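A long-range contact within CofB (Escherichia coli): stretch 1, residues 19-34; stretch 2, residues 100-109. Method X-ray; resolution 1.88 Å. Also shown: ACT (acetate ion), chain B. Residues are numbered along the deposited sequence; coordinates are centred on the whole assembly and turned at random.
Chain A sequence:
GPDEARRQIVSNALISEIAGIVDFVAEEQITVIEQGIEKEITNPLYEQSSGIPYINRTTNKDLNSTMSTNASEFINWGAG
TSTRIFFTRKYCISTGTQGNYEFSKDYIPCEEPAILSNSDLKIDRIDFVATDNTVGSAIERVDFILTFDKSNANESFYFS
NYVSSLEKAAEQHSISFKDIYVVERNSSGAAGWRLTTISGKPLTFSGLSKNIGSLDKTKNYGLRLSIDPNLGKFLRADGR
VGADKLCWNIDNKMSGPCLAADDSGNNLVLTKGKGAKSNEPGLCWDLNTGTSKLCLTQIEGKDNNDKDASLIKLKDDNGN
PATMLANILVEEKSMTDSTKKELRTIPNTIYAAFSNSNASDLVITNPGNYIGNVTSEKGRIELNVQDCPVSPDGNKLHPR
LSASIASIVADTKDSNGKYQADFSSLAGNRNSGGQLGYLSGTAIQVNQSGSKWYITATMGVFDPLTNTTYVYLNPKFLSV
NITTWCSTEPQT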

# COMPACT_ATOMS: atom_id res chain seq x y z
N ALA A 19 29.65 -13.22 -3.19
CA ALA A 19 28.58 -12.22 -3.21
C ALA A 19 28.81 -11.14 -2.16
O ALA A 19 28.54 -9.96 -2.39
N GLY A 20 29.31 -11.55 -0.99
CA GLY A 20 29.57 -10.61 0.07
C GLY A 20 30.70 -9.64 -0.25
O GLY A 20 30.58 -8.43 0.01
N ILE A 21 31.78 -10.15 -0.83
CA ILE A 21 32.89 -9.29 -1.20
C ILE A 21 32.40 -8.31 -2.28
O ILE A 21 32.69 -7.13 -2.25
N VAL A 22 31.64 -8.82 -3.24
CA VAL A 22 31.13 -7.95 -4.30
C VAL A 22 30.18 -6.89 -3.76
O VAL A 22 30.21 -5.73 -4.20
N ASP A 23 29.37 -7.26 -2.77
CA ASP A 23 28.46 -6.31 -2.13
C ASP A 23 29.24 -5.16 -1.51
O ASP A 23 28.83 -4.01 -1.60
N PHE A 24 30.37 -5.49 -0.89
CA PHE A 24 31.22 -4.49 -0.25
C PHE A 24 31.83 -3.55 -1.29
O PHE A 24 31.82 -2.31 -1.12
N VAL A 25 32.37 -4.13 -2.35
CA VAL A 25 32.92 -3.34 -3.45
C VAL A 25 31.86 -2.39 -4.01
O VAL A 25 32.16 -1.24 -4.36
N ALA A 26 30.62 -2.87 -4.08
CA ALA A 26 29.53 -2.09 -4.69
C ALA A 26 28.97 -0.98 -3.79
O ALA A 26 28.02 -0.28 -4.18
N GLU A 27 29.52 -0.81 -2.59
CA GLU A 27 29.10 0.30 -1.74
C GLU A 27 30.21 1.32 -1.59
O GLU A 27 31.15 1.10 -0.82
N GLU A 28 30.13 2.43 -2.31
CA GLU A 28 31.14 3.46 -2.15
C GLU A 28 30.99 4.19 -0.83
O GLU A 28 31.98 4.60 -0.22
N GLN A 29 29.74 4.36 -0.40
CA GLN A 29 29.43 4.88 0.92
C GLN A 29 28.94 3.73 1.79
O GLN A 29 28.06 2.98 1.37
N ILE A 30 29.51 3.56 2.97
CA ILE A 30 29.12 2.44 3.83
C ILE A 30 28.69 2.91 5.20
O ILE A 30 29.09 3.98 5.65
N THR A 31 27.88 2.09 5.87
CA THR A 31 27.45 2.37 7.23
C THR A 31 28.36 1.65 8.23
O THR A 31 28.50 0.43 8.17
N VAL A 32 28.99 2.41 9.12
CA VAL A 32 29.81 1.83 10.18
C VAL A 32 29.30 2.30 11.53
O VAL A 32 28.48 3.21 11.60
N ILE A 33 29.78 1.67 12.59
CA ILE A 33 29.47 2.10 13.94
C ILE A 33 30.69 2.81 14.51
O ILE A 33 31.78 2.26 14.52
N GLU A 34 30.50 4.05 14.96
CA GLU A 34 31.55 4.82 15.63
C GLU A 34 30.92 5.51 16.84
O GLU A 34 29.84 6.10 16.73
N ASN A 100 39.94 -1.76 11.16
CA ASN A 100 39.61 -0.44 11.67
C ASN A 100 38.14 -0.06 11.55
O ASN A 100 37.75 1.02 11.97
N TYR A 101 37.33 -0.96 11.00
CA TYR A 101 35.95 -0.64 10.70
C TYR A 101 34.95 -1.61 11.31
O TYR A 101 34.99 -2.83 11.08
N GLU A 102 34.04 -1.05 12.09
CA GLU A 102 32.91 -1.81 12.57
C GLU A 102 31.76 -1.65 11.59
O GLU A 102 30.90 -0.80 11.78
N PHE A 103 31.76 -2.46 10.52
CA PHE A 103 30.64 -2.46 9.58
C PHE A 103 29.32 -2.72 10.30
O PHE A 103 29.26 -3.52 11.24
N SER A 104 28.25 -2.05 9.89
CA SER A 104 26.96 -2.19 10.58
C SER A 104 26.33 -3.54 10.30
O SER A 104 25.49 -4.00 11.07
N LYS A 105 26.75 -4.17 9.21
CA LYS A 105 26.28 -5.49 8.81
C LYS A 105 27.47 -6.35 8.43
O LYS A 105 28.51 -5.81 8.07
N ASP A 106 27.34 -7.67 8.46
CA ASP A 106 28.41 -8.53 7.95
C ASP A 106 28.29 -8.76 6.45
O ASP A 106 27.29 -9.29 5.98
N TYR A 107 29.31 -8.37 5.69
CA TYR A 107 29.32 -8.70 4.27
C TYR A 107 29.61 -10.18 4.10
O TYR A 107 28.97 -10.87 3.32
N ILE A 108 30.62 -10.64 4.84
CA ILE A 108 30.92 -12.05 4.94
C ILE A 108 31.07 -12.39 6.42
O ILE A 108 31.31 -11.50 7.23
N PRO A 109 30.92 -13.66 6.78
CA PRO A 109 31.00 -14.06 8.19
C PRO A 109 32.37 -13.79 8.81
O PRO A 109 33.38 -13.86 8.12

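Tyr107 is the main bump of this contact, and the hollow that receives it is made by the last turns of a helix and the loop beyond. Its CA-to-CB bond points toward stretch 1, and the m rotamer lays the ring against Phe24 (t), whose edge meets the Tyr107 face with centroids 5.0 Å apart; Phe24 CB also sits over that face, 4.0 Å from the ring centroid. Asp23 CB borders the ring edge, 4.1 Å from Tyr107 CD1.

Gly20 gives a flat spot on the helix against which the backbone of Tyr107 and Ile108 CG2 can settle. Its CA lies 3.3 Å from Tyr107 O in a CA-H...O contact, and a CB there would clash with that oxygen and with Ile108 CG2, so the close approach depends on the absent side chain. Beside it, Ile108 (p) points toward the helix, while Ile21 (m, m) starts away but brings CD1 to 4.1 Å from Ile108 CD1.

Phe24 serves two neighbours: its edge also turns toward the face of Phe103 in an offset arrangement, with CE1 to CE1 at 3.6 Å. Phe103 (m) leaves its backbone away from stretch 1, yet its ring returns to meet Ile30 CD1, 3.8 Å from Phe103 CE1, and Val32 CG1, 4.2 Å from Phe103 CD1.

Glu27 (m, t) gathers the polar ends. Tyr107 OH donates to Glu27 OE1 at 2.5 Å, and the extended Lys105 forms a salt bridge from NZ to Glu27 OE2 at 2.6 Å. Water 1 donates to both Tyr107 OH and Thr31 O, each at 2.8 Å, linking ring tip to strand.

Where Val32 and Phe103 form a single bridge, Ser104 N donates to Thr31 O (3.0 Å) and Ile33 N to Glu102 O (2.8 Å). Ser104 (p) adds a weak bond from OG to Thr31 O at 3.3 Å, and Ile33 (m, m) packs its CB 3.8 Å from Glu102 CG.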

# COMPACT_ATOMS: atom_id res chain seq x y z
CB ALA A 19 27.21 -12.88 -2.99
CB ILE A 21 34.10 -10.09 -1.72
CG1 ILE A 21 34.72 -10.94 -0.60
CG2 ILE A 21 35.13 -9.16 -2.30
CD1 ILE A 21 35.37 -10.11 0.49
CB VAL A 22 30.44 -8.80 -5.38
CG1 VAL A 22 29.68 -7.92 -6.37
CG2 VAL A 22 31.51 -9.66 -6.10
CB ASP A 23 27.61 -6.99 -1.04
CG ASP A 23 26.42 -7.77 -1.59
OD1 ASP A 23 26.05 -7.61 -2.78
OD2 ASP A 23 25.83 -8.55 -0.81
CB PHE A 24 32.32 -5.20 0.55
CG PHE A 24 33.26 -4.26 1.28
CD1 PHE A 24 32.81 -3.53 2.37
CD2 PHE A 24 34.58 -4.15 0.90
CE1 PHE A 24 33.67 -2.67 3.06
CE2 PHE A 24 35.45 -3.31 1.59
CZ PHE A 24 35.00 -2.57 2.66
CB VAL A 25 33.46 -4.26 -4.58
CG1 VAL A 25 33.75 -3.47 -5.86
CG2 VAL A 25 34.72 -4.97 -4.12
CB ALA A 26 28.42 -3.01 -5.13
CB GLU A 27 28.65 -0.21 -0.36
CG GLU A 27 27.41 -1.08 -0.41
CD GLU A 27 27.00 -1.66 0.95
OE1 GLU A 27 27.57 -1.25 1.98
OE2 GLU A 27 26.10 -2.52 0.96
CB GLU A 28 31.09 4.46 -3.31
CG GLU A 28 32.11 5.57 -3.15
CD GLU A 28 32.56 6.12 -4.49
OE1 GLU A 28 32.15 5.57 -5.53
OE2 GLU A 28 33.34 7.10 -4.49
CB GLN A 29 28.37 5.99 0.85
CG GLN A 29 28.81 7.22 0.06
CD GLN A 29 29.97 7.98 0.71
OE1 GLN A 29 31.10 7.97 0.21
NE2 GLN A 29 29.68 8.64 1.82
CB ILE A 30 30.26 1.41 4.00
CG1 ILE A 30 31.50 2.08 4.58
CG2 ILE A 30 30.60 0.78 2.68
CD1 ILE A 30 32.61 1.09 4.93
CB THR A 31 25.98 1.95 7.48
OG1 THR A 31 25.12 2.57 6.50
CG2 THR A 31 25.53 2.37 8.87
CB VAL A 32 31.29 2.20 10.03
CG1 VAL A 32 31.86 1.61 8.73
CG2 VAL A 32 31.45 3.72 10.06
CB ILE A 33 29.10 0.92 14.87
CG1 ILE A 33 28.11 -0.03 14.19
CG2 ILE A 33 28.58 1.43 16.21
CD1 ILE A 33 26.79 0.60 13.84
CB GLU A 34 32.18 5.86 14.69
CG GLU A 34 32.97 5.28 13.52
CD GLU A 34 33.49 6.36 12.57
OE1 GLU A 34 33.24 7.56 12.82
OE2 GLU A 34 34.14 6.01 11.57
CB ASN A 100 40.46 0.62 10.95
CG ASN A 100 41.89 0.65 11.45
OD1 ASN A 100 42.15 0.33 12.61
ND2 ASN A 100 42.81 1.05 10.59
CB TYR A 101 35.74 -0.58 9.18
CG TYR A 101 36.68 0.41 8.55
CD1 TYR A 101 36.40 1.77 8.57
CD2 TYR A 101 37.87 -0.01 7.99
CE1 TYR A 101 37.26 2.68 8.02
CE2 TYR A 101 38.76 0.89 7.45
CZ TYR A 101 38.44 2.23 7.47
OH TYR A 101 39.31 3.14 6.93
CB GLU A 102 32.48 -1.35 13.97
CG GLU A 102 31.31 -2.14 14.54
CD GLU A 102 31.62 -3.63 14.73
OE1 GLU A 102 32.79 -4.02 14.58
OE2 GLU A 102 30.69 -4.40 15.02
CB PHE A 103 30.88 -3.49 8.48
CG PHE A 103 32.24 -3.37 7.84
CD1 PHE A 103 32.59 -2.21 7.16
CD2 PHE A 103 33.16 -4.39 7.94
CE1 PHE A 103 33.84 -2.09 6.58
CE2 PHE A 103 34.42 -4.27 7.36
CZ PHE A 103 34.76 -3.12 6.69
CB SER A 104 25.98 -1.08 10.19
OG SER A 104 25.68 -1.13 8.80
CB LYS A 105 25.33 -5.36 7.62
CG LYS A 105 26.07 -4.80 6.38
CD LYS A 105 25.15 -4.61 5.17
CE LYS A 105 25.82 -3.76 4.08
NZ LYS A 105 24.81 -3.31 3.07
CB ASP A 106 28.41 -9.88 8.67
CG ASP A 106 28.64 -9.74 10.16
OD1 ASP A 106 29.72 -9.26 10.54
OD2 ASP A 106 27.75 -10.12 10.93
CB TYR A 107 30.36 -7.85 3.54
CG TYR A 107 30.02 -6.39 3.57
CD1 TYR A 107 29.18 -5.82 2.61
CD2 TYR A 107 30.51 -5.57 4.58
CE1 TYR A 107 28.86 -4.47 2.64
CE2 TYR A 107 30.20 -4.22 4.63
CZ TYR A 107 29.37 -3.68 3.66
OH TYR A 107 29.07 -2.34 3.73
CB ILE A 108 32.22 -12.42 4.19
CG1 ILE A 108 33.41 -11.66 4.77
CG2 ILE A 108 32.07 -12.11 2.69
CD1 ILE A 108 34.75 -11.96 4.08
CB PRO A 109 30.70 -15.57 8.16
CG PRO A 109 30.75 -15.98 6.72
CD PRO A 109 30.43 -14.75 5.91
C ACT B . 42.78 2.25 5.86
O ACT B . 42.19 3.12 5.18
OXT ACT B . 43.72 1.62 5.28
CH3 ACT B . 42.37 2.00 7.28
O HOH W 1 28.50 -1.77 6.46
O HOH W 2 33.85 1.82 12.76